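Local atomic coordinates of 2-methyl-aconitate isomerase (Shewanella oneidensis, PDB entry 5K87), a protein that catalyses the isomerization of 2-methyl-trans-aconitate to 2-methyl-cis-aconitate in the 2-methylcitrate cycle that breaks down propionate. Residues F29-L34 against I78-S83; D88-F93 against R140-N145. The protein carries 1 engineered substitution. One frame throughout, in Å; residues are numbered along the deposited sequence. Where two conformers were deposited one is given.

Interaction 1: F29-L34 against I78-S83; sequences FRLQDL and ILSHSS
Leu-79 is held through both its backbone N and its O, by Phe-29 O and Leu-31 N, in the short parallel strand pairing between 24-30 and 75-81 of a curled mixed sheet, consistent with the diaminopimelate epimerase-like fold of this clan. Leu-79 N donates a hydrogen bond to Phe-29 O at 2.9 Å (169° at the hydrogen), and Leu-79 O takes the N-H of Leu-31 at 2.8 Å. Arg-30 and Leu-79 form the last bridge. From Leu-31 on, segment 29-34 turns into a 3-10 segment, and Leu-31 N makes the closing bond.

The tight part is the face carrying Phe-29 and Ile-78. Ile-78 works as a two-pronged wedge: its CD1 meets Leu-34 CD1 at 3.8 Å, while its CG2 meets Leu-31 CD1 at 4.1 Å. Leu-31 CB also rests on Ser-80 CB at 3.8 Å. Helix 43-53 covers this side, through Leu-48, Leu-49 and Arg-45. On the other face Leu-79 turns to helix 113-122, touching Val-116 and Phe-119.

The solvent side is looser. Gln-32 and His-81 are exposed and make no close contact across the segments, and Arg-30 forms a salt bridge within its own segment. It holds Asp-33 side-on, NE to OD2 and NH2 to OD1, with both oxygens near the guanidinium plane, though NE meets OD2 from above the carboxylate plane. Gln-32 CD lies over the centre of one face of that guanidinium, 3.6 Å above its plane.

Interaction 2: D88-F93 against R140-N145; sequences DVDYLF and RIWQAN
Val-89 and Ile-141, Asp-90 and Trp-142, Tyr-91 and Gln-143 pair in register as parallel strands, 89-96 and 135-143, consistent with the diaminopimelate epimerase-like fold, in which a curved sheet wraps a central helix. Backbone bonds include Trp-142 N to Val-89 O, Tyr-91 N to Trp-142 O and Ala-144 N to Tyr-91 O, each 2.9 Å.

The ionic part sits at the start of the pairing. Arg-140 takes Asp-88 side-on, NH2 to OD1 at 2.8 Å (174°) and NE to OD2, both from above the carboxylate plane; its chain bends at chi3 (-61°), which brings NE round. OD2 also accepts the Arg-140 backbone N, on its anti lone pair.

Among apolar contacts, Val-89 CG1 lies beside Ile-141 CG1 at 3.9 Å, and Ile-141 CG2 reaches the edge of the Tyr-91 ring; Ile-141 and Tyr-91 touch Thr-113 and Val-116 of helix 113-122.

Round that ring, Gln-143 NE2 stands 3.6 Å above one face, toward the rim, and Tyr-91 OH hydrogen-bonds to the backbone O of the putative catalytic Cys-109. Past the last bridge the side-chain amide of Asn-145 takes over: ND2 donates to Phe-93 O, and OD1 accepts Gln-143 NE2 and Phe-93 N, the latter at 2.8 Å.

How the interactions relate
Both segments of interaction 1 precede those of interaction 2 in sequence, and the two centres are 10 Å apart, on the same side of the chain's centre. They join directly because strands 75-81 and 89-96, one from each, are consecutive in sequence and antiparallel neighbours. Four strands thus run side by side in the order 24-30, 75-81, 89-96, 135-143. At the seam Asp-90 N meets Ser-80 O at 2.8 Å, Ser-82 OG meets Asp-90 OD1, and Leu-79 packs on Tyr-91. Helix 113-122 touches side chains of both contacts. Interaction 2 lies nearer the active site: the side chain of Phe-93 is about 6 Å from the bound malonate, that of Leu-79 about 14 Å.

Interaction 1: F29-L34 against I78-S83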
loop_
_atom_site.group_PDB
_atom_site.type_symbol
_atom_site.label_atom_id
_atom_site.label_comp_id
_atom_site.label_asym_id
_atom_site.label_seq_id
_atom_site.Cartn_x
_atom_site.Cartn_y
_atom_site.Cartn_z
ATOM N N PHE A 29 -12.746 12.493 -6.375
ATOM C CA PHE A 29 -12.916 13.938 -6.425
ATOM C C PHE A 29 -14.209 14.297 -7.130
ATOM O O PHE A 29 -14.561 13.693 -8.159
ATOM C CB PHE A 29 -11.805 14.586 -7.256
ATOM C CG PHE A 29 -10.410 14.289 -6.786
ATOM C CD1 PHE A 29 -9.772 15.127 -5.889
ATOM C CD2 PHE A 29 -9.725 13.189 -7.274
ATOM C CE1 PHE A 29 -8.476 14.859 -5.477
ATOM C CE2 PHE A 29 -8.433 12.918 -6.860
ATOM C CZ PHE A 29 -7.811 13.757 -5.966
ATOM N N ARG A 30 -14.893 15.314 -6.618
ATOM C CA ARG A 30 -15.900 16.014 -7.401
ATOM C C ARG A 30 -15.164 16.940 -8.335
ATOM O O ARG A 30 -14.223 17.623 -7.915
ATOM C CB ARG A 30 -16.751 16.919 -6.519
ATOM C CG ARG A 30 -17.810 16.283 -5.668
ATOM C CD ARG A 30 -18.851 17.342 -5.244
ATOM N NE ARG A 30 -18.209 18.509 -4.644
ATOM C CZ ARG A 30 -18.851 19.552 -4.127
ATOM N NH1 ARG A 30 -20.178 19.588 -4.129
ATOM N NH2 ARG A 30 -18.159 20.558 -3.605
ATOM N N LEU A 31 -15.599 16.993 -9.585
ATOM C CA LEU A 31 -14.972 17.851 -10.579
ATOM C C LEU A 31 -14.815 19.290 -10.087
ATOM O O LEU A 31 -13.745 19.884 -10.209
ATOM C CB LEU A 31 -15.788 17.818 -11.868
ATOM C CG LEU A 31 -15.314 18.730 -12.997
ATOM C CD1 LEU A 31 -13.946 18.293 -13.500
ATOM C CD2 LEU A 31 -16.323 18.720 -14.129
ATOM N N GLN A 32 -15.873 19.834 -9.503
ATOM C CA GLN A 32 -15.853 21.230 -9.063
ATOM C C GLN A 32 -14.878 21.521 -7.918
ATOM O O GLN A 32 -14.562 22.683 -7.650
ATOM C CB GLN A 32 -17.259 21.710 -8.694
ATOM C CG GLN A 32 -17.779 21.131 -7.397
ATOM C CD GLN A 32 -19.268 21.337 -7.218
ATOM O OE1 GLN A 32 -19.702 22.349 -6.673
ATOM N NE2 GLN A 32 -20.058 20.368 -7.670
ATOM N N ASP A 33 -14.407 20.481 -7.239
ATOM C CA ASP A 33 -13.440 20.654 -6.157
ATOM C C ASP A 33 -12.001 20.730 -6.664
ATOM O O ASP A 33 -11.097 21.109 -5.922
ATOM C CB ASP A 33 -13.574 19.522 -5.142
ATOM C CG ASP A 33 -14.878 19.581 -4.369
ATOM O OD1 ASP A 33 -15.411 20.700 -4.185
ATOM O OD2 ASP A 33 -15.367 18.519 -3.929
ATOM N N LEU A 34 -11.782 20.364 -7.919
ATOM C CA LEU A 34 -10.433 20.381 -8.476
ATOM C C LEU A 34 -9.989 21.802 -8.775
ATOM O O LEU A 34 -10.825 22.663 -9.055
ATOM C CB LEU A 34 -10.391 19.567 -9.768
ATOM C CG LEU A 34 -10.675 18.070 -9.634
ATOM C CD1 LEU A 34 -10.756 17.416 -11.006
ATOM C CD2 LEU A 34 -9.606 17.408 -8.766
ATOM N N ILE A 78 -12.853 10.846 -10.929
ATOM C CA ILE A 78 -13.446 12.178 -10.977
ATOM C C ILE A 78 -14.910 12.048 -11.373
ATOM O O ILE A 78 -15.230 11.457 -12.409
ATOM C CB ILE A 78 -12.712 13.089 -11.978
ATOM C CG1 ILE A 78 -11.263 13.300 -11.535
ATOM C CG2 ILE A 78 -13.429 14.438 -12.120
ATOM C CD1 ILE A 78 -10.394 13.953 -12.590
ATOM N N LEU A 79 -15.785 12.589 -10.532
ATOM C CA LEU A 79 -17.222 12.515 -10.759
ATOM C C LEU A 79 -17.809 13.903 -10.941
ATOM O O LEU A 79 -17.333 14.867 -10.333
ATOM C CB LEU A 79 -17.906 11.830 -9.576
ATOM C CG LEU A 79 -17.366 10.429 -9.263
ATOM C CD1 LEU A 79 -18.105 9.753 -8.122
ATOM C CD2 LEU A 79 -17.414 9.542 -10.493
ATOM N N SER A 80 -18.859 13.993 -11.750
ATOM C CA SER A 80 -19.523 15.258 -12.027
ATOM C C SER A 80 -20.979 14.991 -12.374
ATOM O O SER A 80 -21.365 13.855 -12.655
ATOM C CB SER A 80 -18.847 15.944 -13.204
ATOM O OG SER A 80 -18.809 15.081 -14.326
ATOM N N HIS A 81 -21.787 16.047 -12.358
ATOM C CA HIS A 81 -23.159 15.974 -12.866
ATOM C C HIS A 81 -23.146 15.550 -14.315
ATOM O O HIS A 81 -22.305 15.993 -15.096
ATOM C CB HIS A 81 -23.835 17.345 -12.810
ATOM C CG HIS A 81 -24.061 17.863 -11.430
ATOM N ND1 HIS A 81 -25.033 17.356 -10.590
ATOM C CD2 HIS A 81 -23.458 18.861 -10.742
ATOM C CE1 HIS A 81 -25.007 18.009 -9.446
ATOM N NE2 HIS A 81 -24.062 18.931 -9.510
ATOM N N SER A 82 -24.100 14.709 -14.690
ATOM C CA SER A 82 -24.187 14.259 -16.072
ATOM C C SER A 82 -25.062 15.165 -16.929
ATOM O O SER A 82 -26.057 15.714 -16.455
ATOM C CB SER A 82 -24.732 12.839 -16.140
ATOM O OG SER A 82 -24.642 12.348 -17.465
ATOM N N SER A 83 -24.686 15.297 -18.194
ATOM C CA SER A 83 -25.539 15.937 -19.197
ATOM C C SER A 83 -26.139 14.914 -20.157
ATOM O O SER A 83 -26.733 15.277 -21.177
ATOM C CB SER A 83 -24.753 16.980 -19.993
ATOM O OG SER A 83 -24.409 18.088 -19.181
#

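Interaction 2: D88-F93 against R140-N145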
loop_
_atom_site.group_PDB
_atom_site.type_symbol
_atom_site.label_atom_id
_atom_site.label_comp_id
_atom_site.label_asym_id
_atom_site.label_seq_id
_atom_site.Cartn_x
_atom_site.Cartn_y
_atom_site.Cartn_z
ATOM N N ASP A 88 -27.344 10.035 -14.098
ATOM C CA ASP A 88 -27.212 10.939 -12.964
ATOM C C ASP A 88 -25.819 11.542 -12.812
ATOM O O ASP A 88 -25.666 12.720 -12.476
ATOM C CB ASP A 88 -27.573 10.199 -11.686
ATOM C CG ASP A 88 -28.975 9.659 -11.716
ATOM O OD1 ASP A 88 -29.910 10.483 -11.801
ATOM O OD2 ASP A 88 -29.167 8.425 -11.661
ATOM N N VAL A 89 -24.796 10.742 -13.052
ATOM C CA VAL A 89 -23.450 11.169 -12.726
ATOM C C VAL A 89 -22.504 10.680 -13.812
ATOM O O VAL A 89 -22.686 9.579 -14.341
ATOM C CB VAL A 89 -23.032 10.636 -11.317
ATOM C CG1 VAL A 89 -23.070 9.117 -11.270
ATOM C CG2 VAL A 89 -21.660 11.170 -10.898
ATOM N N ASP A 90 -21.521 11.502 -14.168
ATOM C CA ASP A 90 -20.451 11.104 -15.080
ATOM C C ASP A 90 -19.235 10.640 -14.283
ATOM O O ASP A 90 -18.820 11.293 -13.311
ATOM C CB ASP A 90 -20.014 12.265 -15.965
ATOM C CG ASP A 90 -21.004 12.595 -17.057
ATOM O OD1 ASP A 90 -22.018 11.889 -17.211
ATOM O OD2 ASP A 90 -20.738 13.576 -17.785
ATOM N N TYR A 91 -18.635 9.547 -14.740
ATOM C CA TYR A 91 -17.565 8.865 -14.018
ATOM C C TYR A 91 -16.336 8.722 -14.917
ATOM O O TYR A 91 -16.402 8.069 -15.962
ATOM C CB TYR A 91 -18.109 7.501 -13.581
ATOM C CG TYR A 91 -17.145 6.420 -13.123
ATOM C CD1 TYR A 91 -15.901 6.713 -12.564
ATOM C CD2 TYR A 91 -17.503 5.082 -13.242
ATOM C CE1 TYR A 91 -15.050 5.698 -12.141
ATOM C CE2 TYR A 91 -16.661 4.065 -12.815
ATOM C CZ TYR A 91 -15.437 4.384 -12.274
ATOM O OH TYR A 91 -14.587 3.387 -11.854
ATOM N N LEU A 92 -15.231 9.342 -14.500
ATOM C CA LEU A 92 -13.929 9.123 -15.126
ATOM C C LEU A 92 -13.009 8.381 -14.172
ATOM O O LEU A 92 -12.864 8.763 -13.001
ATOM C CB LEU A 92 -13.265 10.436 -15.529
ATOM C CG LEU A 92 -13.792 11.113 -16.790
ATOM C CD1 LEU A 92 -13.180 12.503 -16.926
ATOM C CD2 LEU A 92 -13.482 10.267 -18.018
ATOM N N PHE A 93 -12.399 7.314 -14.672
ATOM C CA PHE A 93 -11.425 6.544 -13.924
ATOM C C PHE A 93 -10.035 6.773 -14.491
ATOM O O PHE A 93 -9.819 6.627 -15.705
ATOM C CB PHE A 93 -11.757 5.057 -14.007
ATOM C CG PHE A 93 -10.692 4.182 -13.436
ATOM C CD1 PHE A 93 -10.361 4.270 -12.092
ATOM C CD2 PHE A 93 -10.007 3.281 -14.229
ATOM C CE1 PHE A 93 -9.363 3.477 -11.543
ATOM C CE2 PHE A 93 -9.009 2.483 -13.679
ATOM C CZ PHE A 93 -8.691 2.587 -12.337
ATOM N N ARG A 140 -27.689 5.966 -11.883
ATOM C CA ARG A 140 -27.418 5.702 -13.287
ATOM C C ARG A 140 -26.118 6.399 -13.666
ATOM O O ARG A 140 -26.051 7.627 -13.752
ATOM C CB ARG A 140 -28.587 6.189 -14.148
ATOM C CG ARG A 140 -29.938 5.565 -13.746
ATOM C CD ARG A 140 -31.129 6.352 -14.296
ATOM N NE ARG A 140 -31.135 7.719 -13.790
ATOM C CZ ARG A 140 -31.920 8.689 -14.247
ATOM N NH1 ARG A 140 -32.774 8.449 -15.235
ATOM N NH2 ARG A 140 -31.838 9.904 -13.725
ATOM N N ILE A 141 -25.069 5.604 -13.842
ATOM C CA ILE A 141 -23.730 6.142 -14.045
ATOM C C ILE A 141 -23.379 6.141 -15.522
ATOM O O ILE A 141 -23.519 5.121 -16.195
ATOM C CB ILE A 141 -22.683 5.297 -13.288
ATOM C CG1 ILE A 141 -22.989 5.265 -11.787
ATOM C CG2 ILE A 141 -21.296 5.850 -13.525
ATOM C CD1 ILE A 141 -22.299 4.147 -11.044
ATOM N N TRP A 142 -22.928 7.280 -16.026
ATOM C CA TRP A 142 -22.342 7.348 -17.356
ATOM C C TRP A 142 -20.843 7.155 -17.200
ATOM O O TRP A 142 -20.142 8.003 -16.637
ATOM C CB TRP A 142 -22.647 8.687 -18.022
ATOM C CG TRP A 142 -22.011 8.842 -19.372
ATOM C CD1 TRP A 142 -21.045 9.744 -19.729
ATOM C CD2 TRP A 142 -22.299 8.075 -20.548
ATOM N NE1 TRP A 142 -20.719 9.584 -21.056
ATOM C CE2 TRP A 142 -21.466 8.567 -21.576
ATOM C CE3 TRP A 142 -23.175 7.021 -20.827
ATOM C CZ2 TRP A 142 -21.497 8.040 -22.871
ATOM C CZ3 TRP A 142 -23.193 6.493 -22.117
ATOM C CH2 TRP A 142 -22.361 7.011 -23.118
ATOM N N GLN A 143 -20.369 6.008 -17.664
ATOM C CA GLN A 143 -18.952 5.687 -17.636
ATOM C C GLN A 143 -18.324 6.428 -18.805
ATOM O O GLN A 143 -18.483 6.029 -19.959
ATOM C CB GLN A 143 -18.741 4.174 -17.733
ATOM C CG GLN A 143 -17.563 3.679 -16.899
ATOM C CD GLN A 143 -16.287 4.415 -17.243
ATOM O OE1 GLN A 143 -16.016 4.692 -18.410
ATOM N NE2 GLN A 143 -15.509 4.768 -16.227
ATOM N N ALA A 144 -17.644 7.527 -18.504
ATOM C CA ALA A 144 -17.176 8.434 -19.533
ATOM C C ALA A 144 -15.864 8.024 -20.190
ATOM O O ALA A 144 -15.521 8.562 -21.245
ATOM C CB ALA A 144 -17.084 9.854 -18.977
ATOM N N ASN A 145 -15.130 7.088 -19.596
ATOM C CA ASN A 145 -13.947 6.548 -20.269
ATOM C C ASN A 145 -14.330 5.738 -21.499
ATOM O O ASN A 145 -13.660 5.816 -22.530
ATOM C CB ASN A 145 -13.139 5.625 -19.349
ATOM C CG ASN A 145 -12.648 6.312 -18.086
ATOM O OD1 ASN A 145 -13.354 6.340 -17.070
ATOM N ND2 ASN A 145 -11.426 6.840 -18.126
#